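PDB 1G3Q: CELL division inhibitor from Pyrococcus furiosus, which binds ADP with magnesium and probably hydrolyses ATP, as an archaeal member of the MinD ATPase family linked to cell division. Local coordinates for residues V57-H60 with D61-G65; R99-P102 with E103-S107; V227-A230 with E231-K235. One frame throughout, in Å; residues are numbered along the deposited sequence.

Contact 1: residues V57-H60 with D61-G65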
ATOM      1  N   VAL A  57     -13.047  -1.987  16.072  1.00 15.14           N
ATOM      2  CA  VAL A  57     -11.951  -2.928  16.271  1.00 14.83           C
ATOM      3  C   VAL A  57     -10.935  -2.747  15.154  1.00 14.64           C
ATOM      4  O   VAL A  57     -11.295  -2.738  13.978  1.00 14.31           O
ATOM      5  CB  VAL A  57     -12.458  -4.385  16.261  1.00 14.99           C
ATOM      6  CG1 VAL A  57     -11.325  -5.328  16.634  1.00 14.73           C
ATOM      7  CG2 VAL A  57     -13.625  -4.537  17.231  1.00 15.40           C
ATOM      8  N   THR A  58      -9.665  -2.614  15.526  1.00 13.95           N
ATOM      9  CA  THR A  58      -8.613  -2.392  14.545  1.00 13.51           C
ATOM     10  C   THR A  58      -7.439  -3.347  14.687  1.00 13.39           C
ATOM     11  O   THR A  58      -7.372  -4.152  15.615  1.00 13.55           O
ATOM     12  CB  THR A  58      -8.042  -0.966  14.673  1.00 13.70           C
ATOM     13  OG1 THR A  58      -7.496  -0.802  15.987  1.00 13.83           O
ATOM     14  CG2 THR A  58      -9.130   0.083  14.452  1.00 13.37           C
ATOM     15  N   LEU A  59      -6.504  -3.232  13.754  1.00 13.24           N
ATOM     16  CA  LEU A  59      -5.301  -4.049  13.771  1.00 13.42           C
ATOM     17  C   LEU A  59      -4.560  -3.783  15.085  1.00 13.29           C
ATOM     18  O   LEU A  59      -3.927  -4.676  15.647  1.00 12.84           O
ATOM     19  CB  LEU A  59      -4.412  -3.684  12.577  1.00 12.94           C
ATOM     20  CG  LEU A  59      -3.022  -4.323  12.469  1.00 13.63           C
ATOM     21  CD1 LEU A  59      -3.134  -5.837  12.522  1.00 12.52           C
ATOM     22  CD2 LEU A  59      -2.366  -3.875  11.171  1.00 13.06           C
ATOM     23  N   HIS A  60      -4.657  -2.552  15.583  1.00 13.61           N
ATOM     24  CA  HIS A  60      -3.988  -2.190  16.830  1.00 13.85           C
ATOM     25  C   HIS A  60      -4.507  -3.022  18.000  1.00 14.48           C
ATOM     26  O   HIS A  60      -3.739  -3.413  18.884  1.00 14.35           O
ATOM     27  CB  HIS A  60      -4.167  -0.695  17.121  1.00 12.80           C
ATOM     28  CG  HIS A  60      -3.450   0.195  16.152  1.00 12.29           C
ATOM     29  ND1 HIS A  60      -3.833   0.324  14.835  1.00 11.59           N
ATOM     30  CD2 HIS A  60      -2.366   0.990  16.309  1.00 11.81           C
ATOM     31  CE1 HIS A  60      -3.016   1.163  14.223  1.00 12.28           C
ATOM     32  NE2 HIS A  60      -2.118   1.582  15.095  1.00 11.88           N
ATOM     33  N   ASP A  61      -5.810  -3.290  18.000  1.00 14.79           N
ATOM     34  CA  ASP A  61      -6.423  -4.101  19.046  1.00 15.88           C
ATOM     35  C   ASP A  61      -5.868  -5.515  18.955  1.00 15.83           C
ATOM     36  O   ASP A  61      -5.557  -6.146  19.968  1.00 15.84           O
ATOM     37  CB  ASP A  61      -7.944  -4.137  18.875  1.00 16.42           C
ATOM     38  CG  ASP A  61      -8.599  -2.814  19.202  1.00 17.45           C
ATOM     39  OD1 ASP A  61      -8.501  -2.379  20.367  1.00 16.93           O
ATOM     40  OD2 ASP A  61      -9.214  -2.210  18.298  1.00 17.95           O
ATOM     41  N   VAL A  62      -5.747  -6.006  17.727  1.00 15.85           N
ATOM     42  CA  VAL A  62      -5.227  -7.344  17.475  1.00 15.80           C
ATOM     43  C   VAL A  62      -3.777  -7.444  17.943  1.00 16.25           C
ATOM     44  O   VAL A  62      -3.404  -8.389  18.647  1.00 16.13           O
ATOM     45  CB  VAL A  62      -5.295  -7.684  15.962  1.00 16.18           C
ATOM     46  CG1 VAL A  62      -4.780  -9.094  15.715  1.00 15.86           C
ATOM     47  CG2 VAL A  62      -6.734  -7.543  15.456  1.00 15.81           C
ATOM     48  N   LEU A  63      -2.967  -6.458  17.563  1.00 15.93           N
ATOM     49  CA  LEU A  63      -1.551  -6.432  17.926  1.00 16.21           C
ATOM     50  C   LEU A  63      -1.322  -6.243  19.421  1.00 16.88           C
ATOM     51  O   LEU A  63      -0.220  -6.477  19.920  1.00 16.95           O
ATOM     52  CB  LEU A  63      -0.825  -5.330  17.148  1.00 15.29           C
ATOM     53  CG  LEU A  63      -0.863  -5.444  15.618  1.00 15.12           C
ATOM     54  CD1 LEU A  63      -0.164  -4.241  15.002  1.00 14.27           C
ATOM     55  CD2 LEU A  63      -0.196  -6.739  15.168  1.00 14.77           C
ATOM     56  N   ALA A  64      -2.357  -5.812  20.134  1.00 17.49           N
ATOM     57  CA  ALA A  64      -2.251  -5.627  21.578  1.00 18.38           C
ATOM     58  C   ALA A  64      -2.718  -6.913  22.252  1.00 18.73           C
ATOM     59  O   ALA A  64      -2.702  -7.030  23.477  1.00 18.52           O
ATOM     60  CB  ALA A  64      -3.113  -4.449  22.032  1.00 18.16           C
ATOM     61  N   GLY A  65      -3.128  -7.878  21.431  1.00 19.47           N
ATOM     62  CA  GLY A  65      -3.599  -9.154  21.941  1.00 19.77           C
ATOM     63  C   GLY A  65      -4.978  -9.051  22.563  1.00 20.37           C
ATOM     64  O   GLY A  65      -5.362  -9.894  23.378  1.00 20.57           O
TER
HETATM   65  O   HOH W   1      -9.437   0.419  17.669  1.00 18.17           O
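A capping box formed by Thr-58 and Asp-61 starts the short helix 59-63, a compact example of how a helix borrows side chains to finish its open end. The carboxylate of Asp-61 reaches back across the first turn, and its OD2 accepts the backbone N-H of Thr-58 at 2.8 Å. This bond is nearly straight, with an N-H...O angle of 161°, and uses the anti lone pair of OD2, the one turned away from OD1. With CG of Asp-61 beside its own backbone N and anti to its carbonyl carbon (chi1 -71°), the carboxylate swings back toward the N-terminal end. For its part, Thr-58 OG1 accepts a weak capping bond from the amide of His-60, the residue before Asp-61, at 3.4 Å. A water clasps the pair, lying 2.8 Å from Thr-58 OG1 and donating a hydrogen bond to Asp-61 OD2 at 2.7 Å, so OD2 is gripped by both a backbone amide and a solvent molecule. An alanine in place of Asp-61 is likely to leave the Thr-58 amide and the water without their shared acceptor and to weaken the start of the helix. The first helical residue, Leu-59, touches a residue one turn later: its CG lies 3.8 Å from CD1 of Leu-63, while the backbone N of Leu-63 bonds to Leu-59 O. The far end closes in a Schellman motif, where Gly-65 takes a positive phi of 74° and its N meets Val-62 O at 2.8 Å. NE2 of His-60 is hydrogen-bonded to the backbone O of Leu-41. Around this turn, Leu-59, Val-62 and Leu-63 pack against helix 101-106, whereas His-60 and Asp-61 lie against His-92 of helix 90-95.

Contact 2: residues R99-P102 with E103-S107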
ATOM      1  N   ARG A  99       5.842  -6.242  16.299  1.00 16.59           N
ATOM      2  CA  ARG A  99       6.531  -7.500  16.040  1.00 16.88           C
ATOM      3  C   ARG A  99       5.571  -8.641  15.706  1.00 17.32           C
ATOM      4  O   ARG A  99       5.983  -9.666  15.163  1.00 17.15           O
ATOM      5  CB  ARG A  99       7.396  -7.872  17.248  1.00 16.47           C
ATOM      6  CG  ARG A  99       8.459  -6.825  17.568  1.00 15.99           C
ATOM      7  CD  ARG A  99       9.062  -7.052  18.946  1.00 15.16           C
ATOM      8  NE  ARG A  99       8.032  -7.134  19.977  1.00 14.28           N
ATOM      9  CZ  ARG A  99       8.266  -7.480  21.237  1.00 14.00           C
ATOM     10  NH1 ARG A  99       9.504  -7.765  21.624  1.00 13.81           N
ATOM     11  NH2 ARG A  99       7.263  -7.580  22.100  1.00 12.70           N
ATOM     12  N   LYS A 100       4.291  -8.462  16.017  1.00 17.91           N
ATOM     13  CA  LYS A 100       3.299  -9.498  15.735  1.00 18.52           C
ATOM     14  C   LYS A 100       2.596  -9.317  14.392  1.00 18.46           C
ATOM     15  O   LYS A 100       1.721 -10.106  14.034  1.00 18.12           O
ATOM     16  CB  LYS A 100       2.260  -9.553  16.857  1.00 19.60           C
ATOM     17  CG  LYS A 100       2.808 -10.141  18.147  1.00 21.21           C
ATOM     18  CD  LYS A 100       1.801 -10.082  19.275  1.00 22.63           C
ATOM     19  CE  LYS A 100       2.353 -10.784  20.513  1.00 24.02           C
ATOM     20  NZ  LYS A 100       1.431 -10.645  21.672  1.00 25.86           N
ATOM     21  N   LEU A 101       2.983  -8.284  13.650  1.00 18.11           N
ATOM     22  CA  LEU A 101       2.378  -8.022  12.348  1.00 18.78           C
ATOM     23  C   LEU A 101       2.534  -9.196  11.376  1.00 18.84           C
ATOM     24  O   LEU A 101       1.552  -9.655  10.794  1.00 18.53           O
ATOM     25  CB  LEU A 101       2.968  -6.746  11.735  1.00 19.03           C
ATOM     26  CG  LEU A 101       2.368  -5.436  12.257  1.00 20.03           C
ATOM     27  CD1 LEU A 101       3.185  -4.244  11.772  1.00 20.10           C
ATOM     28  CD2 LEU A 101       0.921  -5.328  11.773  1.00 20.36           C
ATOM     29  N   PRO A 102       3.768  -9.701  11.193  1.00 19.02           N
ATOM     30  CA  PRO A 102       3.965 -10.825  10.271  1.00 19.24           C
ATOM     31  C   PRO A 102       3.072 -12.037  10.535  1.00 19.56           C
ATOM     32  O   PRO A 102       2.457 -12.561   9.611  1.00 19.80           O
ATOM     33  CB  PRO A 102       5.447 -11.139  10.433  1.00 19.13           C
ATOM     34  CG  PRO A 102       6.033  -9.774  10.659  1.00 19.13           C
ATOM     35  CD  PRO A 102       5.066  -9.179  11.661  1.00 18.90           C
ATOM     36  N   GLU A 103       2.992 -12.480  11.787  1.00 19.83           N
ATOM     37  CA  GLU A 103       2.163 -13.638  12.106  1.00 20.61           C
ATOM     38  C   GLU A 103       0.677 -13.343  11.916  1.00 20.10           C
ATOM     39  O   GLU A 103      -0.072 -14.188  11.424  1.00 19.17           O
ATOM     40  CB  GLU A 103       2.431 -14.119  13.540  1.00 21.97           C
ATOM     41  CG  GLU A 103       2.090 -13.126  14.643  1.00 24.91           C
ATOM     42  CD  GLU A 103       2.616 -13.563  16.006  1.00 26.47           C
ATOM     43  OE1 GLU A 103       3.845 -13.759  16.142  1.00 27.39           O
ATOM     44  OE2 GLU A 103       1.803 -13.710  16.943  1.00 27.86           O
ATOM     45  N   VAL A 104       0.251 -12.142  12.291  1.00 19.45           N
ATOM     46  CA  VAL A 104      -1.153 -11.770  12.147  1.00 19.19           C
ATOM     47  C   VAL A 104      -1.585 -11.710  10.685  1.00 19.52           C
ATOM     48  O   VAL A 104      -2.583 -12.312  10.299  1.00 19.39           O
ATOM     49  CB  VAL A 104      -1.445 -10.401  12.792  1.00 18.99           C
ATOM     50  CG1 VAL A 104      -2.880  -9.982  12.489  1.00 18.22           C
ATOM     51  CG2 VAL A 104      -1.232 -10.481  14.294  1.00 18.66           C
ATOM     52  N   ILE A 105      -0.833 -10.981   9.873  1.00 19.87           N
ATOM     53  CA  ILE A 105      -1.171 -10.841   8.465  1.00 20.80           C
ATOM     54  C   ILE A 105      -1.124 -12.166   7.708  1.00 21.69           C
ATOM     55  O   ILE A 105      -2.079 -12.535   7.026  1.00 21.72           O
ATOM     56  CB  ILE A 105      -0.238  -9.820   7.784  1.00 20.81           C
ATOM     57  CG1 ILE A 105      -0.478  -8.438   8.397  1.00 20.48           C
ATOM     58  CG2 ILE A 105      -0.480  -9.803   6.275  1.00 20.85           C
ATOM     59  CD1 ILE A 105       0.434  -7.344   7.868  1.00 21.38           C
ATOM     60  N   LYS A 106      -0.021 -12.890   7.843  1.00 22.34           N
ATOM     61  CA  LYS A 106       0.130 -14.156   7.145  1.00 23.26           C
ATOM     62  C   LYS A 106      -0.948 -15.189   7.474  1.00 23.07           C
ATOM     63  O   LYS A 106      -1.221 -16.075   6.669  1.00 22.83           O
ATOM     64  CB  LYS A 106       1.530 -14.718   7.406  1.00 24.49           C
ATOM     65  CG  LYS A 106       2.622 -13.789   6.877  1.00 25.98           C
ATOM     66  CD  LYS A 106       4.020 -14.382   7.004  1.00 27.38           C
ATOM     67  CE  LYS A 106       5.043 -13.475   6.335  1.00 27.82           C
ATOM     68  NZ  LYS A 106       6.398 -14.087   6.270  1.00 28.77           N
ATOM     69  N   SER A 107      -1.576 -15.065   8.639  1.00 22.95           N
ATOM     70  CA  SER A 107      -2.628 -16.000   9.027  1.00 23.29           C
ATOM     71  C   SER A 107      -3.898 -15.795   8.195  1.00 23.37           C
ATOM     72  O   SER A 107      -4.819 -16.607   8.249  1.00 23.00           O
ATOM     73  CB  SER A 107      -2.978 -15.829  10.506  1.00 23.69           C
ATOM     74  OG  SER A 107      -3.678 -14.613  10.725  1.00 24.10           O
TER
HETATM   75  O   HOH W   2       4.940 -11.973  13.992  1.00 17.56           O
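Glu-103 lies beside Lys-100 with both side chains pointing the same way. Starting at its root, CB of Glu-103 passes 4.1 Å from Lys-100 O. CG takes the position between the backbone N and the carbonyl carbon (chi1 63°), which carries it back to within 3.1 Å of the same carbonyl oxygen. The chain then runs out extended, and CD rests 4.0 Å from CG of Lys-100. At the tip the oxygens diverge: OE2 stays by the lysine methylenes, 3.9 Å from Lys-100 CG, while OE1 accepts a bond from a water. That water also donates to Arg-99 O and accepts from the N-H of Glu-103, linking side chain and backbone in one bridge. The two charges do not meet, since Lys-100 NZ and Glu-103 OE2 stand 5.6 Å apart; any attraction is probably weak and screened by solvent. On the other face, Ile-105 lies over Leu-101 O and turns to strand 114-118. Pro-102, with no N-H to offer, fits the first turn, where no earlier turn supplies a carbonyl; the whole is an amphipathic helix flanking the central sheet of a layered P-loop ATPase fold.

Contact 3: residues V227-A230 with E231-K235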
ATOM      1  N   VAL A 227      -5.450   1.429 -13.139  1.00 18.24           N
ATOM      2  CA  VAL A 227      -6.093   0.262 -13.733  1.00 19.25           C
ATOM      3  C   VAL A 227      -5.014  -0.556 -14.442  1.00 19.71           C
ATOM      4  O   VAL A 227      -4.999  -1.782 -14.350  1.00 19.59           O
ATOM      5  CB  VAL A 227      -7.188   0.664 -14.749  1.00 19.51           C
ATOM      6  CG1 VAL A 227      -7.697  -0.571 -15.487  1.00 19.75           C
ATOM      7  CG2 VAL A 227      -8.349   1.340 -14.022  1.00 19.53           C
ATOM      8  N   LYS A 228      -4.108   0.132 -15.136  1.00 20.12           N
ATOM      9  CA  LYS A 228      -3.015  -0.536 -15.838  1.00 21.18           C
ATOM     10  C   LYS A 228      -2.076  -1.199 -14.837  1.00 20.96           C
ATOM     11  O   LYS A 228      -1.590  -2.305 -15.075  1.00 20.97           O
ATOM     12  CB  LYS A 228      -2.235   0.457 -16.706  1.00 22.55           C
ATOM     13  CG  LYS A 228      -3.022   0.968 -17.904  1.00 24.40           C
ATOM     14  CD  LYS A 228      -2.153   1.802 -18.834  1.00 26.69           C
ATOM     15  CE  LYS A 228      -2.951   2.291 -20.040  1.00 28.23           C
ATOM     16  NZ  LYS A 228      -2.099   3.020 -21.030  1.00 29.33           N
ATOM     17  N   LEU A 229      -1.826  -0.529 -13.715  1.00 20.30           N
ATOM     18  CA  LEU A 229      -0.961  -1.099 -12.687  1.00 20.19           C
ATOM     19  C   LEU A 229      -1.560  -2.412 -12.186  1.00 20.29           C
ATOM     20  O   LEU A 229      -0.849  -3.402 -12.014  1.00 20.01           O
ATOM     21  CB  LEU A 229      -0.800  -0.137 -11.501  1.00 19.99           C
ATOM     22  CG  LEU A 229      -0.000  -0.742 -10.334  1.00 20.31           C
ATOM     23  CD1 LEU A 229       1.438  -1.006 -10.787  1.00 20.08           C
ATOM     24  CD2 LEU A 229      -0.011   0.193  -9.134  1.00 20.23           C
ATOM     25  N   ALA A 230      -2.868  -2.411 -11.942  1.00 20.82           N
ATOM     26  CA  ALA A 230      -3.559  -3.603 -11.461  1.00 21.53           C
ATOM     27  C   ALA A 230      -3.379  -4.739 -12.462  1.00 22.42           C
ATOM     28  O   ALA A 230      -3.178  -5.890 -12.080  1.00 21.64           O
ATOM     29  CB  ALA A 230      -5.036  -3.311 -11.264  1.00 21.53           C
ATOM     30  N   GLU A 231      -3.456  -4.404 -13.746  1.00 24.02           N
ATOM     31  CA  GLU A 231      -3.287  -5.392 -14.803  1.00 26.07           C
ATOM     32  C   GLU A 231      -1.881  -5.982 -14.706  1.00 26.62           C
ATOM     33  O   GLU A 231      -1.705  -7.200 -14.740  1.00 26.73           O
ATOM     34  CB  GLU A 231      -3.483  -4.736 -16.172  1.00 27.43           C
ATOM     35  CG  GLU A 231      -3.664  -5.722 -17.316  1.00 29.65           C
ATOM     36  CD  GLU A 231      -3.655  -5.047 -18.676  1.00 30.72           C
ATOM     37  OE1 GLU A 231      -4.223  -3.939 -18.794  1.00 31.67           O
ATOM     38  OE2 GLU A 231      -3.090  -5.629 -19.627  1.00 31.74           O
ATOM     39  N   GLU A 232      -0.882  -5.112 -14.573  1.00 27.39           N
ATOM     40  CA  GLU A 232       0.508  -5.548 -14.468  1.00 28.71           C
ATOM     41  C   GLU A 232       0.755  -6.433 -13.250  1.00 29.09           C
ATOM     42  O   GLU A 232       1.433  -7.458 -13.349  1.00 28.85           O
ATOM     43  CB  GLU A 232       1.446  -4.339 -14.407  1.00 29.57           C
ATOM     44  CG  GLU A 232       1.594  -3.582 -15.714  1.00 31.41           C
ATOM     45  CD  GLU A 232       2.074  -4.471 -16.851  1.00 33.01           C
ATOM     46  OE1 GLU A 232       3.005  -5.277 -16.628  1.00 33.34           O
ATOM     47  OE2 GLU A 232       1.525  -4.355 -17.970  1.00 33.96           O
ATOM     48  N   ILE A 233       0.218  -6.031 -12.102  1.00 29.33           N
ATOM     49  CA  ILE A 233       0.383  -6.798 -10.871  1.00 29.98           C
ATOM     50  C   ILE A 233      -0.109  -8.230 -11.067  1.00 31.18           C
ATOM     51  O   ILE A 233       0.536  -9.183 -10.623  1.00 30.98           O
ATOM     52  CB  ILE A 233      -0.399  -6.152  -9.697  1.00 29.48           C
ATOM     53  CG1 ILE A 233       0.219  -4.798  -9.341  1.00 28.70           C
ATOM     54  CG2 ILE A 233      -0.404  -7.078  -8.491  1.00 29.01           C
ATOM     55  CD1 ILE A 233       1.671  -4.874  -8.921  1.00 28.44           C
ATOM     56  N   GLU A 234      -1.249  -8.381 -11.734  1.00 32.50           N
ATOM     57  CA  GLU A 234      -1.806  -9.705 -11.978  1.00 34.72           C
ATOM     58  C   GLU A 234      -0.899 -10.539 -12.874  1.00 35.67           C
ATOM     59  O   GLU A 234      -0.745 -11.743 -12.664  1.00 36.13           O
ATOM     60  CB  GLU A 234      -3.188  -9.600 -12.625  1.00 35.33           C
ATOM     61  CG  GLU A 234      -4.239  -8.932 -11.761  1.00 36.78           C
ATOM     62  CD  GLU A 234      -5.640  -9.168 -12.291  1.00 38.01           C
ATOM     63  OE1 GLU A 234      -5.867  -8.920 -13.492  1.00 38.83           O
ATOM     64  OE2 GLU A 234      -6.512  -9.604 -11.509  1.00 38.51           O
ATOM     65  N   LYS A 235      -0.301  -9.897 -13.872  1.00 36.86           N
ATOM     66  CA  LYS A 235       0.589 -10.580 -14.806  1.00 38.10           C
ATOM     67  C   LYS A 235       1.840 -11.144 -14.139  1.00 38.92           C
ATOM     68  O   LYS A 235       2.352 -12.192 -14.543  1.00 38.89           O
ATOM     69  CB  LYS A 235       1.013  -9.631 -15.927  1.00 38.26           C
ATOM     70  CG  LYS A 235      -0.082  -9.290 -16.919  1.00 38.77           C
ATOM     71  CD  LYS A 235       0.461  -8.391 -18.021  1.00 39.05           C
ATOM     72  CE  LYS A 235      -0.584  -8.130 -19.094  1.00 39.57           C
ATOM     73  NZ  LYS A 235      -0.060  -7.236 -20.166  1.00 39.76           N
TER
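Between Val-227 and Glu-231 begins a run of four successive i to i+4 backbone bonds that makes 227-235 a regular stretch of helix. Glu-231 N reaches Val-227 O, Glu-232 N reaches Lys-228 O, Ile-233 N reaches Leu-229 O and Glu-234 N reaches Ala-230 O. The third of these is the shortest at 2.8 Å, with an N-H...O angle of 165° and the donor nearly in line with the carbonyl bond. On the buried face, CG of Leu-229 comes 4.2 Å from CG1 of Ile-233, the two chains crossing at a slant. CG1 of Ile-233 also sits over Leu-229 O at 3.2 Å, brought back along the helix by a chi1 of -67° that sets it beside its own amide. Away from this apolar stripe the contacts are ionic. Lys-235 NZ forms a salt bridge to Glu-231 OE2, its hydrogen bond weak at 3.5 Å, and a long one to Glu-232 OE2 at 4.0 Å, so one ammonium serves two carboxylates and is likely to ease the repulsion between them. Glu-232 bends at its second torsion to bring its acid there. Glu-234 instead lays CG 3.2 Å from Ala-230 O and sends its carboxylate to Arg-30 and Arg-32, one oxygen to each. Helix 221-235 thus packs against two elements: CB of Ala-230 touches Leu-23, Ala-26 and Leu-27 of helix 16-29, while Leu-229 lies on Leu-194 and Ala-195 of the edge strand 193-198.

Followed from the N terminus, the three contacts come in series, none nested in or crossing another; each is local, made by residues three to five apart along one helix, and closes no long loop. Contact 1 ends before strands 74-75 and 81-84 and helix 90-95, after which the chain reaches contact 2, which packs against contact 1: Leu-101 CD2 lies 3.6 Å from both Leu-63 CD1 and Leu-59 CD2, and Val-62 meets Val-104. Strands 114-118, 136-141, 164-173 and 193-198 follow before contact 3. Contacts 1 and 2 join two helices on one side of the molecule, while contact 3, on the opposite side from contact 1, ties the last helix to helix 16-29 and the edge strand 193-198.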